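Local coordinates for protein VP5 (Halorubrum pleomorphic virus 2, PDB 6QGI) that probably drives fusion of the viral envelope with the membrane of its haloarchaeal host, as the envelope protein of a pleomorphic virus, at residues 261-267 and 473-479; 283-287 and 493-497; 297-303 and 315-319. One frame throughout, in Å; residues are numbered along the deposited sequence.

Contact 1: 261-267 and 473-479; sequences EIEVSDL and YITQEEW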
loop_
_atom_site.group_PDB
_atom_site.type_symbol
_atom_site.label_atom_id
_atom_site.label_comp_id
_atom_site.label_asym_id
_atom_site.label_seq_id
_atom_site.Cartn_x
_atom_site.Cartn_y
_atom_site.Cartn_z
ATOM N N GLU A 261 -10.966 17.850 34.776
ATOM C CA GLU A 261 -10.560 16.470 35.086
ATOM C C GLU A 261 -9.580 15.967 34.025
ATOM O O GLU A 261 -8.528 15.428 34.374
ATOM C CB GLU A 261 -11.782 15.543 35.185
ATOM C CG GLU A 261 -11.602 14.369 36.131
ATOM C CD GLU A 261 -12.863 13.586 36.455
ATOM O OE1 GLU A 261 -13.925 14.215 36.667
ATOM O OE2 GLU A 261 -12.781 12.339 36.524
ATOM N N ILE A 262 -9.911 16.191 32.732
ATOM C CA ILE A 262 -9.068 15.828 31.590
ATOM C C ILE A 262 -8.684 17.111 30.829
ATOM O O ILE A 262 -9.560 17.906 30.475
ATOM C CB ILE A 262 -9.716 14.773 30.632
ATOM C CG1 ILE A 262 -10.410 13.610 31.385
ATOM C CG2 ILE A 262 -8.683 14.242 29.628
ATOM C CD1 ILE A 262 -11.448 12.835 30.530
ATOM N N GLU A 263 -7.375 17.298 30.583
ATOM C CA GLU A 263 -6.830 18.433 29.836
ATOM C C GLU A 263 -6.042 17.898 28.641
ATOM O O GLU A 263 -4.925 17.397 28.799
ATOM C CB GLU A 263 -5.976 19.350 30.732
ATOM C CG GLU A 263 -6.783 20.174 31.728
ATOM C CD GLU A 263 -7.763 21.197 31.174
ATOM O OE1 GLU A 263 -7.560 21.677 30.035
ATOM O OE2 GLU A 263 -8.731 21.531 31.896
ATOM N N VAL A 264 -6.662 17.959 27.449
ATOM C CA VAL A 264 -6.081 17.424 26.212
ATOM C C VAL A 264 -5.982 18.499 25.099
ATOM O O VAL A 264 -5.836 18.155 23.920
ATOM C CB VAL A 264 -6.844 16.160 25.719
ATOM C CG1 VAL A 264 -6.541 14.954 26.604
ATOM C CG2 VAL A 264 -8.351 16.402 25.606
ATOM N N SER A 265 -6.015 19.785 25.482
ATOM C CA SER A 265 -5.901 20.908 24.547
ATOM C C SER A 265 -4.457 21.053 24.055
ATOM O O SER A 265 -4.231 21.379 22.892
ATOM C CB SER A 265 -6.360 22.203 25.213
ATOM O OG SER A 265 -7.580 22.031 25.916
ATOM N N ASP A 266 -3.490 20.793 24.954
ATOM C CA ASP A 266 -2.042 20.875 24.738
ATOM C C ASP A 266 -1.487 19.619 24.027
ATOM O O ASP A 266 -0.359 19.649 23.526
ATOM C CB ASP A 266 -1.353 21.055 26.110
ATOM C CG ASP A 266 0.109 21.464 26.082
ATOM O OD1 ASP A 266 0.399 22.609 25.668
ATOM O OD2 ASP A 266 0.962 20.651 26.505
ATOM N N LEU A 267 -2.280 18.527 23.986
ATOM C CA LEU A 267 -1.904 17.238 23.405
ATOM C C LEU A 267 -1.883 17.295 21.862
ATOM O O LEU A 267 -2.805 17.821 21.231
ATOM C CB LEU A 267 -2.857 16.131 23.944
ATOM C CG LEU A 267 -3.026 14.766 23.212
ATOM C CD1 LEU A 267 -1.761 13.978 23.160
ATOM C CD2 LEU A 267 -4.031 13.901 23.915
ATOM N N TYR A 473 -10.760 6.088 27.772
ATOM C CA TYR A 473 -10.095 7.403 27.664
ATOM C C TYR A 473 -10.943 8.471 28.364
ATOM O O TYR A 473 -11.283 9.516 27.801
ATOM C CB TYR A 473 -9.763 7.743 26.203
ATOM C CG TYR A 473 -8.615 6.916 25.675
ATOM C CD1 TYR A 473 -7.299 7.343 25.823
ATOM C CD2 TYR A 473 -8.834 5.682 25.070
ATOM C CE1 TYR A 473 -6.234 6.568 25.375
ATOM C CE2 TYR A 473 -7.778 4.922 24.569
ATOM C CZ TYR A 473 -6.477 5.367 24.734
ATOM O OH TYR A 473 -5.415 4.631 24.294
ATOM N N ILE A 474 -11.276 8.166 29.627
ATOM C CA ILE A 474 -12.085 8.985 30.522
ATOM C C ILE A 474 -11.215 9.481 31.690
ATOM O O ILE A 474 -11.719 10.162 32.586
ATOM C CB ILE A 474 -13.339 8.194 31.000
ATOM C CG1 ILE A 474 -12.954 6.923 31.812
ATOM C CG2 ILE A 474 -14.240 7.846 29.803
ATOM C CD1 ILE A 474 -14.074 6.332 32.709
ATOM N N THR A 475 -9.905 9.148 31.666
ATOM C CA THR A 475 -8.924 9.559 32.677
ATOM C C THR A 475 -7.737 10.232 31.992
ATOM O O THR A 475 -7.449 9.934 30.832
ATOM C CB THR A 475 -8.451 8.374 33.568
ATOM O OG1 THR A 475 -7.493 7.572 32.874
ATOM C CG2 THR A 475 -9.593 7.518 34.103
ATOM N N GLN A 476 -7.039 11.115 32.731
ATOM C CA GLN A 476 -5.859 11.854 32.280
ATOM C C GLN A 476 -4.694 10.897 31.984
ATOM O O GLN A 476 -4.024 11.063 30.960
ATOM C CB GLN A 476 -5.445 12.901 33.336
ATOM C CG GLN A 476 -4.349 13.878 32.890
ATOM C CD GLN A 476 -4.836 14.877 31.873
ATOM O OE1 GLN A 476 -5.663 15.745 32.164
ATOM N NE2 GLN A 476 -4.330 14.774 30.655
ATOM N N GLU A 477 -4.475 9.894 32.868
ATOM C CA GLU A 477 -3.424 8.879 32.759
ATOM C C GLU A 477 -3.482 8.193 31.385
ATOM O O GLU A 477 -2.458 8.120 30.702
ATOM C CB GLU A 477 -3.560 7.851 33.898
ATOM C CG GLU A 477 -2.389 6.885 34.019
ATOM C CD GLU A 477 -2.500 5.793 35.072
ATOM O OE1 GLU A 477 -3.601 5.599 35.638
ATOM O OE2 GLU A 477 -1.474 5.119 35.323
ATOM N N GLU A 478 -4.696 7.752 30.972
ATOM C CA GLU A 478 -4.986 7.102 29.688
ATOM C C GLU A 478 -4.538 7.963 28.505
ATOM O O GLU A 478 -3.867 7.456 27.606
ATOM C CB GLU A 478 -6.491 6.807 29.566
ATOM C CG GLU A 478 -6.969 5.613 30.371
ATOM C CD GLU A 478 -8.463 5.378 30.267
ATOM O OE1 GLU A 478 -8.878 4.611 29.369
ATOM O OE2 GLU A 478 -9.221 5.965 31.072
ATOM N N TRP A 479 -4.893 9.265 28.524
ATOM C CA TRP A 479 -4.564 10.240 27.482
ATOM C C TRP A 479 -3.074 10.595 27.450
ATOM O O TRP A 479 -2.528 10.786 26.361
ATOM C CB TRP A 479 -5.399 11.505 27.661
ATOM C CG TRP A 479 -6.796 11.357 27.147
ATOM C CD1 TRP A 479 -7.930 11.213 27.888
ATOM C CD2 TRP A 479 -7.201 11.299 25.773
ATOM N NE1 TRP A 479 -9.025 11.105 27.062
ATOM C CE2 TRP A 479 -8.606 11.150 25.758
ATOM C CE3 TRP A 479 -6.513 11.367 24.546
ATOM C CZ2 TRP A 479 -9.337 11.072 24.564
ATOM C CZ3 TRP A 479 -7.239 11.304 23.366
ATOM C CH2 TRP A 479 -8.635 11.166 23.381
#
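A capping box starts helix 476-496, and loop 261-267, extended at I262 and E263, lies against this first turn. T475 is the N-cap. E478 N donates weakly to T475 OG1 at 3.4 Å, and T475 N donates weakly to E478 OE2 at 3.3 Å; T475 OG1 also donates to E478 OE2 at 3.0 Å. Three residues bury the most surface between the segments: I262, W479 and Q476. Q476 reads the loop backbone with its amide. E263 N donates to Q476 OE1 at 2.8 Å, and Q476 NE2 donates to E263 O at 3.3 Å. The side chain thus pairs with both polar backbone atoms of one residue, much as a neighbouring strand would. Q476 NE2 also bonds D480, one turn on. W479 supplies the apolar part. V264 CG1 makes a CH-pi contact over one face of its five-membered ring, 4.0 Å from the centroid. L267 CD2 meets W479 CE3 at 3.6 Å. I262 CG2 reaches W479 CD1 at 3.6 Å. I82 of helix 66-86 touches both V264 and W479, so the loop and the helix start share a layer on that long helix. The I262 side chain also extends to the turn before the helix, with I262 CD1 at 3.4 Å from I474 O. The indole is held from its own segment: W479 NE1 donates to Y473 O at 2.9 Å.

Contact 2: 283-287 and 493-497; sequences MSQAI and YEQSQ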
loop_
_atom_site.group_PDB
_atom_site.type_symbol
_atom_site.label_atom_id
_atom_site.label_comp_id
_atom_site.label_asym_id
_atom_site.label_seq_id
_atom_site.Cartn_x
_atom_site.Cartn_y
_atom_site.Cartn_z
ATOM N N MET A 283 12.168 10.683 8.950
ATOM C CA MET A 283 11.945 9.243 8.860
ATOM C C MET A 283 10.914 8.924 7.765
ATOM O O MET A 283 10.097 9.783 7.407
ATOM C CB MET A 283 11.526 8.637 10.221
ATOM C CG MET A 283 10.206 9.159 10.770
ATOM S SD MET A 283 9.669 8.279 12.258
ATOM C CE MET A 283 8.758 7.016 11.561
ATOM N N SER A 284 10.975 7.686 7.235
ATOM C CA SER A 284 10.060 7.164 6.223
ATOM C C SER A 284 8.615 7.311 6.730
ATOM O O SER A 284 8.317 6.954 7.873
ATOM C CB SER A 284 10.411 5.717 5.897
ATOM O OG SER A 284 10.430 4.907 7.060
ATOM N N GLN A 285 7.753 7.924 5.899
ATOM C CA GLN A 285 6.380 8.313 6.218
ATOM C C GLN A 285 5.398 7.164 6.481
ATOM O O GLN A 285 4.542 7.320 7.353
ATOM C CB GLN A 285 5.815 9.216 5.112
ATOM C CG GLN A 285 4.687 10.147 5.570
ATOM C CD GLN A 285 4.976 10.854 6.872
ATOM O OE1 GLN A 285 5.976 11.563 7.020
ATOM N NE2 GLN A 285 4.105 10.661 7.851
ATOM N N ALA A 286 5.473 6.053 5.730
ATOM C CA ALA A 286 4.529 4.944 5.906
ATOM C C ALA A 286 4.564 4.361 7.335
ATOM O O ALA A 286 3.493 4.094 7.886
ATOM C CB ALA A 286 4.777 3.857 4.876
ATOM N N ILE A 287 5.762 4.225 7.959
ATOM C CA ILE A 287 5.826 3.709 9.334
ATOM C C ILE A 287 5.305 4.790 10.317
ATOM O O ILE A 287 4.566 4.442 11.238
ATOM C CB ILE A 287 7.201 3.103 9.749
ATOM C CG1 ILE A 287 7.160 2.450 11.162
ATOM C CG2 ILE A 287 8.355 4.096 9.624
ATOM C CD1 ILE A 287 6.129 1.319 11.374
ATOM N N TYR A 493 12.063 5.092 15.990
ATOM C CA TYR A 493 12.261 4.984 14.545
ATOM C C TYR A 493 13.149 6.102 14.015
ATOM O O TYR A 493 13.930 5.857 13.096
ATOM C CB TYR A 493 10.925 4.953 13.796
ATOM C CG TYR A 493 10.346 3.560 13.715
ATOM C CD1 TYR A 493 10.826 2.636 12.792
ATOM C CD2 TYR A 493 9.355 3.145 14.600
ATOM C CE1 TYR A 493 10.322 1.341 12.736
ATOM C CE2 TYR A 493 8.820 1.859 14.533
ATOM C CZ TYR A 493 9.320 0.954 13.609
ATOM O OH TYR A 493 8.823 -0.322 13.523
ATOM N N GLU A 494 13.054 7.311 14.609
ATOM C CA GLU A 494 13.869 8.474 14.242
ATOM C C GLU A 494 15.339 8.235 14.592
ATOM O O GLU A 494 16.219 8.701 13.869
ATOM C CB GLU A 494 13.347 9.746 14.927
ATOM C CG GLU A 494 12.106 10.310 14.259
ATOM C CD GLU A 494 11.924 11.811 14.376
ATOM O OE1 GLU A 494 12.741 12.559 13.792
ATOM O OE2 GLU A 494 10.947 12.239 15.032
ATOM N N GLN A 495 15.600 7.488 15.684
ATOM C CA GLN A 495 16.947 7.126 16.129
ATOM C C GLN A 495 17.554 6.074 15.198
ATOM O O GLN A 495 18.707 6.216 14.790
ATOM C CB GLN A 495 16.927 6.607 17.578
ATOM C CG GLN A 495 16.898 7.709 18.640
ATOM C CD GLN A 495 16.314 7.252 19.963
ATOM O OE1 GLN A 495 16.491 6.107 20.403
ATOM N NE2 GLN A 495 15.608 8.152 20.637
ATOM N N SER A 496 16.770 5.033 14.849
ATOM C CA SER A 496 17.203 3.936 13.979
ATOM C C SER A 496 17.435 4.374 12.521
ATOM O O SER A 496 18.276 3.777 11.844
ATOM C CB SER A 496 16.189 2.795 14.010
ATOM O OG SER A 496 14.946 3.165 13.434
ATOM N N GLN A 497 16.702 5.406 12.044
ATOM C CA GLN A 497 16.788 5.880 10.659
ATOM C C GLN A 497 17.831 7.001 10.440
ATOM O O GLN A 497 17.846 7.613 9.366
ATOM C CB GLN A 497 15.408 6.328 10.156
ATOM C CG GLN A 497 14.494 5.143 9.852
ATOM C CD GLN A 497 13.294 5.470 9.002
ATOM O OE1 GLN A 497 13.333 6.319 8.109
ATOM N NE2 GLN A 497 12.206 4.760 9.234
#
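The two segments meet where one helix begins and another ends. Residues 283-284 are extended and lead into helix 285-292, with S284 at its N-cap position. Residues 493-496 form the last turn of helix 476-496. Q497 is the first residue to leave helical angles, but Q497 N still bonds Y493 O at 3.0 Å. The backbones come closest at M283 and E494, with 5.8 Å between their CA atoms. The link is made by side chains and one backbone amide.

Q497 extends its side chain from the helix end to S284. S284 N donates to Q497 OE1 at 2.9 Å, and Q497 NE2 donates to S284 OG at 2.8 Å. One amide group therefore engages both the backbone and the hydroxyl of the same residue. S284 OG makes no capping bond to its own helix.

M283 buries the most surface here. It lies along the final turn, with M283 CE at 3.7 Å from Y493 CB and M283 SD at 3.8 Å from E494 CG. I287, in the first turn of its helix, packs on the tyrosine. Y434 and T346, on strands 434-439 and 343-355, touch both S284 and Q497, so the junction of helix ends rests on the large antiparallel sheet. The hydroxyl of Y493 bonds T317 on strand 312-320. The aromatic ring itself takes a CH-pi contact over one face: I287 CG1 lies 3.7 Å from its centroid, 14° off the ring normal.

Contact 3: 297-303 and 315-319; sequences VDAEREA and PGTFA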
loop_
_atom_site.group_PDB
_atom_site.type_symbol
_atom_site.label_atom_id
_atom_site.label_comp_id
_atom_site.label_asym_id
_atom_site.label_seq_id
_atom_site.Cartn_x
_atom_site.Cartn_y
_atom_site.Cartn_z
ATOM N N VAL A 297 3.351 -2.670 16.544
ATOM C CA VAL A 297 4.693 -2.600 15.962
ATOM C C VAL A 297 5.753 -3.126 16.938
ATOM O O VAL A 297 5.606 -2.985 18.154
ATOM C CB VAL A 297 5.032 -1.125 15.545
ATOM C CG1 VAL A 297 6.492 -0.963 15.151
ATOM C CG2 VAL A 297 4.142 -0.628 14.413
ATOM N N ASP A 298 6.842 -3.688 16.386
ATOM C CA ASP A 298 8.020 -4.092 17.132
ATOM C C ASP A 298 9.182 -3.238 16.632
ATOM O O ASP A 298 9.912 -3.625 15.712
ATOM C CB ASP A 298 8.313 -5.599 17.034
ATOM C CG ASP A 298 9.415 -6.097 17.967
ATOM O OD1 ASP A 298 10.254 -5.273 18.404
ATOM O OD2 ASP A 298 9.439 -7.300 18.261
ATOM N N ALA A 299 9.315 -2.053 17.237
ATOM C CA ALA A 299 10.344 -1.064 16.943
ATOM C C ALA A 299 11.702 -1.455 17.536
ATOM O O ALA A 299 12.737 -1.048 17.008
ATOM C CB ALA A 299 9.917 0.282 17.505
ATOM N N GLU A 300 11.693 -2.232 18.637
ATOM C CA GLU A 300 12.883 -2.609 19.396
ATOM C C GLU A 300 13.600 -3.884 18.930
ATOM O O GLU A 300 14.687 -4.156 19.441
ATOM C CB GLU A 300 12.542 -2.747 20.886
ATOM C CG GLU A 300 12.868 -1.502 21.700
ATOM C CD GLU A 300 14.307 -1.006 21.666
ATOM O OE1 GLU A 300 15.239 -1.844 21.677
ATOM O OE2 GLU A 300 14.499 0.231 21.636
ATOM N N ARG A 301 13.036 -4.653 17.981
ATOM C CA ARG A 301 13.715 -5.868 17.531
ATOM C C ARG A 301 13.910 -5.889 16.018
ATOM O O ARG A 301 12.952 -6.063 15.260
ATOM C CB ARG A 301 12.993 -7.135 18.009
ATOM C CG ARG A 301 13.427 -7.568 19.403
ATOM C CD ARG A 301 12.262 -8.078 20.229
ATOM N NE ARG A 301 11.376 -6.984 20.630
ATOM C CZ ARG A 301 11.047 -6.706 21.886
ATOM N NH1 ARG A 301 10.245 -5.680 22.152
ATOM N NH2 ARG A 301 11.502 -7.450 22.884
ATOM N N GLU A 302 15.172 -5.698 15.592
ATOM C CA GLU A 302 15.576 -5.725 14.192
ATOM C C GLU A 302 15.709 -7.175 13.763
ATOM O O GLU A 302 16.394 -7.966 14.422
ATOM C CB GLU A 302 16.885 -4.950 13.965
ATOM C CG GLU A 302 17.135 -4.602 12.504
ATOM C CD GLU A 302 18.555 -4.191 12.169
ATOM O OE1 GLU A 302 18.942 -3.048 12.503
ATOM O OE2 GLU A 302 19.278 -5.009 11.556
ATOM N N ALA A 303 15.023 -7.525 12.676
ATOM C CA ALA A 303 15.021 -8.877 12.149
ATOM C C ALA A 303 15.534 -8.919 10.731
ATOM O O ALA A 303 15.130 -8.097 9.905
ATOM C CB ALA A 303 13.616 -9.443 12.196
ATOM N N PRO A 315 17.312 -6.536 6.326
ATOM C CA PRO A 315 17.169 -6.275 7.771
ATOM C C PRO A 315 16.138 -5.175 8.065
ATOM O O PRO A 315 16.179 -4.108 7.451
ATOM C CB PRO A 315 18.580 -5.844 8.190
ATOM C CG PRO A 315 19.257 -5.379 6.909
ATOM C CD PRO A 315 18.372 -5.693 5.735
ATOM N N GLY A 316 15.236 -5.428 9.007
ATOM C CA GLY A 316 14.220 -4.444 9.364
ATOM C C GLY A 316 13.299 -4.810 10.507
ATOM O O GLY A 316 13.407 -5.888 11.097
ATOM N N THR A 317 12.383 -3.890 10.824
ATOM C CA THR A 317 11.414 -4.037 11.912
ATOM C C THR A 317 10.033 -4.412 11.370
ATOM O O THR A 317 9.664 -4.023 10.256
ATOM C CB THR A 317 11.346 -2.759 12.758
ATOM O OG1 THR A 317 11.233 -1.627 11.895
ATOM C CG2 THR A 317 12.554 -2.601 13.680
ATOM N N PHE A 318 9.276 -5.166 12.186
ATOM C CA PHE A 318 7.942 -5.658 11.870
ATOM C C PHE A 318 6.818 -4.824 12.466
ATOM O O PHE A 318 6.937 -4.239 13.550
ATOM C CB PHE A 318 7.761 -7.098 12.366
ATOM C CG PHE A 318 8.421 -8.176 11.549
ATOM C CD1 PHE A 318 7.870 -8.594 10.344
ATOM C CD2 PHE A 318 9.550 -8.834 12.023
ATOM C CE1 PHE A 318 8.461 -9.624 9.608
ATOM C CE2 PHE A 318 10.136 -9.863 11.289
ATOM C CZ PHE A 318 9.589 -10.250 10.087
ATOM N N ALA A 319 5.701 -4.832 11.740
ATOM C CA ALA A 319 4.429 -4.231 12.094
ATOM C C ALA A 319 3.351 -5.231 11.731
ATOM O O ALA A 319 3.400 -5.818 10.643
ATOM C CB ALA A 319 4.234 -2.914 11.358
HETATM O O HOH W 1 10.227 -6.395 14.481
#
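Residues 301-303 and 315-319 belong to the antiparallel hairpin of strands 301-307 and 312-320. A303 and G316 form a hydrogen-bonded pair: A303 N donates to G316 O and G316 N to A303 O, both at 2.8 Å. The chain turns a corner at E300. Before it, on the weakly bonded strand 297-299, D298 N donates to F318 O at 2.9 Å.

One water fills the gap at the corner. It accepts from F318 N at 2.8 Å and donates to D298 O at 3.0 Å and R301 O at 2.9 Å. The corner is also tied by a salt bridge, R301 NE to D298 OD1 at 3.0 Å. D298 OD2 also bonds S461 N. T317 OG1 bonds Y493 OH.

A303 CB meets F318 CE2 at 3.6 Å, and the F318 ring packs edge-to-face with F345. Backbone bonds join strand 312-320 to strand 343-355 (T317 with T346, A319 with Y344) and strand 301-307 to strand 443-450 (E302 with T449); helix 476-496 covers V297 and A299.

In the fold
Helix 476-496 connects contacts 1 and 2. Contact 1 holds its start and contact 2 its end, with centres 27 Å apart and nearest atoms about 15 Å apart. Contact 3 lies 11 Å from contact 2, centre to centre, and touches it: Y493 packs on V297 and A299. Along the chain the segments of contacts 1 and 2 alternate, and contact 3 is nested inside the loop closed by each. Segments 261-267, 283-287 and 297-303 thus come in order before most of the large sheet, and the helix returns after it. The late helix therefore spans from the long helices at contact 1 to the sheet at contacts 2 and 3, joining the two regions of the envelope protein.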